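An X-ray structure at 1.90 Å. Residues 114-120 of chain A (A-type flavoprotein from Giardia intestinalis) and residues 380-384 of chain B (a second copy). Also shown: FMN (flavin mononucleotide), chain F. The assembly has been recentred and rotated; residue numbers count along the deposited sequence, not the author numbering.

Chain A, residues 114-120: EHLKILY
Chain B 380-384: FKFNY

A stretch of one flavoprotein copy, Glu A114 to Tyr A120, helical from before Glu A114, packs against a short segment of a second copy, Phe B380 to Tyr B384, burying 337 Å²; the two run in broadly the same direction. The segment comes from a weakly bonded strand, with Lys B381 at phi/psi -87/113, and turns through Phe B382, whose positive phi (74/-57) lets Asn B383 N bond back to Lys B381 O at 2.8 Å; Asn B383 then extends (-138/152). The nearest CA pair is Leu A119 CA and Asn B383 CA, 5.9 Å apart. Glu A114 makes no contact, but Glu A114 O accepts the helical bond from Ile A118 N (3.1 Å). His A115 (chi1 m, chi2 169°) offers a ring face to the edge of Phe B382 (chi1 m, chi2 -58°): centroids lie 4.8 Å apart, planes at 55°, with His A115 NE2 3.8 Å from Phe B382 CE2. Leu A116 and Lys A117 are out of reach. Ile A118 (m, t; phi/psi -68/-39) points toward the segment, its CG2 4.1 Å from Phe B382 CB and 3.9 Å from Lys B381 O. Its carbonyl makes the one hydrogen bond across the stretches: Asn B383 ND2 donates to Ile A118 O at 3.0 Å and 172°, nearly straight. Asn B383 (chi1 t, chi2 5°) points toward the helix, while its OD1 receives a weak bond from Tyr B384 N (2.8 Å, 118°). Leu A119 (m, t) leaves the backbone sideways, but its end comes nearer, bringing CD2 to 3.7 Å from Phe B382 CB in an apolar contact. Tyr A120 (-136/-16, chi1 m) points away, and its N bonds weakly to Leu A116 O (2.9 Å). Phe B382 borders the flavin mononucleotide, its O lying 3.1 Å from FMN O4'.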

# COMPACT_ATOMS: atom_id res chain seq x y z
N GLU A 114 30.29 4.20 -24.18
CA GLU A 114 30.95 3.70 -22.96
C GLU A 114 29.95 3.15 -21.93
O GLU A 114 30.15 2.07 -21.37
CB GLU A 114 31.80 4.81 -22.34
CG GLU A 114 33.04 5.10 -23.20
CD GLU A 114 33.83 6.33 -22.81
OE1 GLU A 114 33.33 7.19 -22.06
OE2 GLU A 114 35.00 6.42 -23.25
N HIS A 115 28.86 3.89 -21.71
CA HIS A 115 27.85 3.49 -20.73
C HIS A 115 27.03 2.29 -21.23
O HIS A 115 26.77 1.36 -20.46
CB HIS A 115 26.96 4.68 -20.31
CG HIS A 115 27.68 5.73 -19.50
ND1 HIS A 115 27.13 6.96 -19.22
CD2 HIS A 115 28.92 5.74 -18.96
CE1 HIS A 115 27.99 7.68 -18.52
NE2 HIS A 115 29.09 6.97 -18.35
N LEU A 116 26.62 2.30 -22.50
CA LEU A 116 25.91 1.16 -23.09
C LEU A 116 26.73 -0.14 -22.98
O LEU A 116 26.21 -1.21 -22.65
CB LEU A 116 25.58 1.42 -24.58
CG LEU A 116 24.46 2.40 -24.90
CD1 LEU A 116 24.46 2.76 -26.42
CD2 LEU A 116 23.10 1.88 -24.45
N LYS A 117 28.01 -0.06 -23.31
CA LYS A 117 28.86 -1.25 -23.20
C LYS A 117 29.01 -1.76 -21.76
O LYS A 117 28.95 -2.97 -21.53
CB LYS A 117 30.24 -0.99 -23.81
CG LYS A 117 30.31 -0.94 -25.31
CD LYS A 117 31.74 -0.50 -25.68
CE LYS A 117 31.94 -0.38 -27.17
NZ LYS A 117 33.38 -0.03 -27.51
N ILE A 118 29.16 -0.86 -20.80
CA ILE A 118 29.33 -1.28 -19.39
C ILE A 118 28.05 -1.91 -18.85
O ILE A 118 28.08 -2.93 -18.14
CB ILE A 118 29.75 -0.11 -18.48
CG1 ILE A 118 31.19 0.31 -18.80
CG2 ILE A 118 29.71 -0.55 -17.00
CD1 ILE A 118 31.60 1.58 -18.12
N LEU A 119 26.92 -1.35 -19.22
CA LEU A 119 25.64 -1.82 -18.77
C LEU A 119 25.18 -3.09 -19.45
O LEU A 119 24.49 -3.86 -18.89
CB LEU A 119 24.59 -0.73 -18.90
CG LEU A 119 24.76 0.37 -17.88
CD1 LEU A 119 23.98 1.57 -18.20
CD2 LEU A 119 24.48 -0.14 -16.49
N TYR A 120 25.53 -3.26 -20.70
CA TYR A 120 24.69 -4.10 -21.55
C TYR A 120 25.54 -5.05 -22.39
O TYR A 120 25.02 -6.01 -22.95
CB TYR A 120 23.81 -3.23 -22.45
CG TYR A 120 22.90 -2.30 -21.69
CD1 TYR A 120 22.12 -2.75 -20.63
CD2 TYR A 120 22.81 -0.95 -22.03
CE1 TYR A 120 21.29 -1.90 -19.94
CE2 TYR A 120 21.97 -0.09 -21.35
CZ TYR A 120 21.21 -0.57 -20.30
OH TYR A 120 20.38 0.28 -19.61
N PHE B 380 31.29 0.90 -7.23
CA PHE B 380 31.54 0.57 -8.63
C PHE B 380 30.64 1.41 -9.51
O PHE B 380 29.55 1.82 -9.10
CB PHE B 380 31.30 -0.93 -8.89
CG PHE B 380 29.93 -1.40 -8.50
CD1 PHE B 380 29.63 -1.70 -7.16
CD2 PHE B 380 28.93 -1.52 -9.46
CE1 PHE B 380 28.35 -2.11 -6.79
CE2 PHE B 380 27.66 -1.94 -9.12
CZ PHE B 380 27.36 -2.24 -7.78
N LYS B 381 31.11 1.69 -10.72
CA LYS B 381 30.35 2.44 -11.70
C LYS B 381 29.41 1.62 -12.58
O LYS B 381 29.83 0.79 -13.32
CB LYS B 381 31.28 3.36 -12.52
CG LYS B 381 30.68 3.98 -13.69
CD LYS B 381 31.74 4.64 -14.56
CE LYS B 381 32.65 5.48 -13.77
NZ LYS B 381 32.86 6.81 -14.39
N PHE B 382 28.13 1.84 -12.38
CA PHE B 382 27.05 1.30 -13.18
C PHE B 382 26.70 -0.17 -12.99
O PHE B 382 25.59 -0.47 -12.68
CB PHE B 382 27.15 1.69 -14.63
CG PHE B 382 26.67 3.05 -14.90
CD1 PHE B 382 25.38 3.41 -14.59
CD2 PHE B 382 27.51 3.99 -15.42
CE1 PHE B 382 24.96 4.65 -14.79
CE2 PHE B 382 27.06 5.26 -15.64
CZ PHE B 382 25.79 5.59 -15.33
N ASN B 383 27.66 -1.04 -13.20
CA ASN B 383 27.39 -2.46 -13.21
C ASN B 383 28.42 -3.32 -12.49
O ASN B 383 29.52 -2.93 -12.36
CB ASN B 383 27.28 -2.84 -14.66
CG ASN B 383 26.59 -4.13 -14.89
OD1 ASN B 383 26.09 -4.75 -14.00
ND2 ASN B 383 26.54 -4.52 -16.11
N TYR B 384 27.99 -4.46 -11.96
CA TYR B 384 28.88 -5.42 -11.32
C TYR B 384 29.51 -6.33 -12.39
O TYR B 384 29.06 -6.34 -13.55
CB TYR B 384 28.10 -6.27 -10.29
CG TYR B 384 26.95 -7.03 -10.89
CD1 TYR B 384 27.14 -8.27 -11.52
CD2 TYR B 384 25.65 -6.50 -10.86
CE1 TYR B 384 26.10 -8.96 -12.09
CE2 TYR B 384 24.60 -7.18 -11.43
CZ TYR B 384 24.83 -8.41 -12.04
OH TYR B 384 23.79 -9.09 -12.61
N1 FMN F . 25.07 8.63 -10.09
C2 FMN F . 25.93 9.51 -9.49
O2 FMN F . 27.13 9.23 -9.42
N3 FMN F . 25.45 10.71 -9.00
C4 FMN F . 24.11 11.04 -9.06
O4 FMN F . 23.73 12.05 -8.49
C4A FMN F . 23.21 10.13 -9.67
N5 FMN F . 21.85 10.41 -9.80
C5A FMN F . 21.03 9.48 -10.42
C6 FMN F . 19.66 9.74 -10.55
C7 FMN F . 18.80 8.81 -11.17
C7M FMN F . 17.39 9.24 -11.47
C8 FMN F . 19.31 7.62 -11.67
C8M FMN F . 18.41 6.55 -12.24
C9 FMN F . 20.67 7.35 -11.54
C9A FMN F . 21.54 8.28 -10.92
N10 FMN F . 22.90 8.00 -10.78
C10 FMN F . 23.72 8.93 -10.19
C1' FMN F . 23.50 6.73 -11.30
C2' FMN F . 23.21 5.54 -10.40
O2' FMN F . 23.86 5.64 -9.13
C3' FMN F . 23.60 4.30 -11.21
O3' FMN F . 22.59 4.12 -12.20
C4' FMN F . 23.73 3.02 -10.41
O4' FMN F . 24.33 2.02 -11.23
C5' FMN F . 22.37 2.51 -9.95
O5' FMN F . 22.57 1.44 -9.04
P FMN F . 21.45 0.31 -8.93
O1P FMN F . 21.74 -0.43 -7.63
O2P FMN F . 20.12 1.00 -8.89
O3P FMN F . 21.50 -0.64 -10.11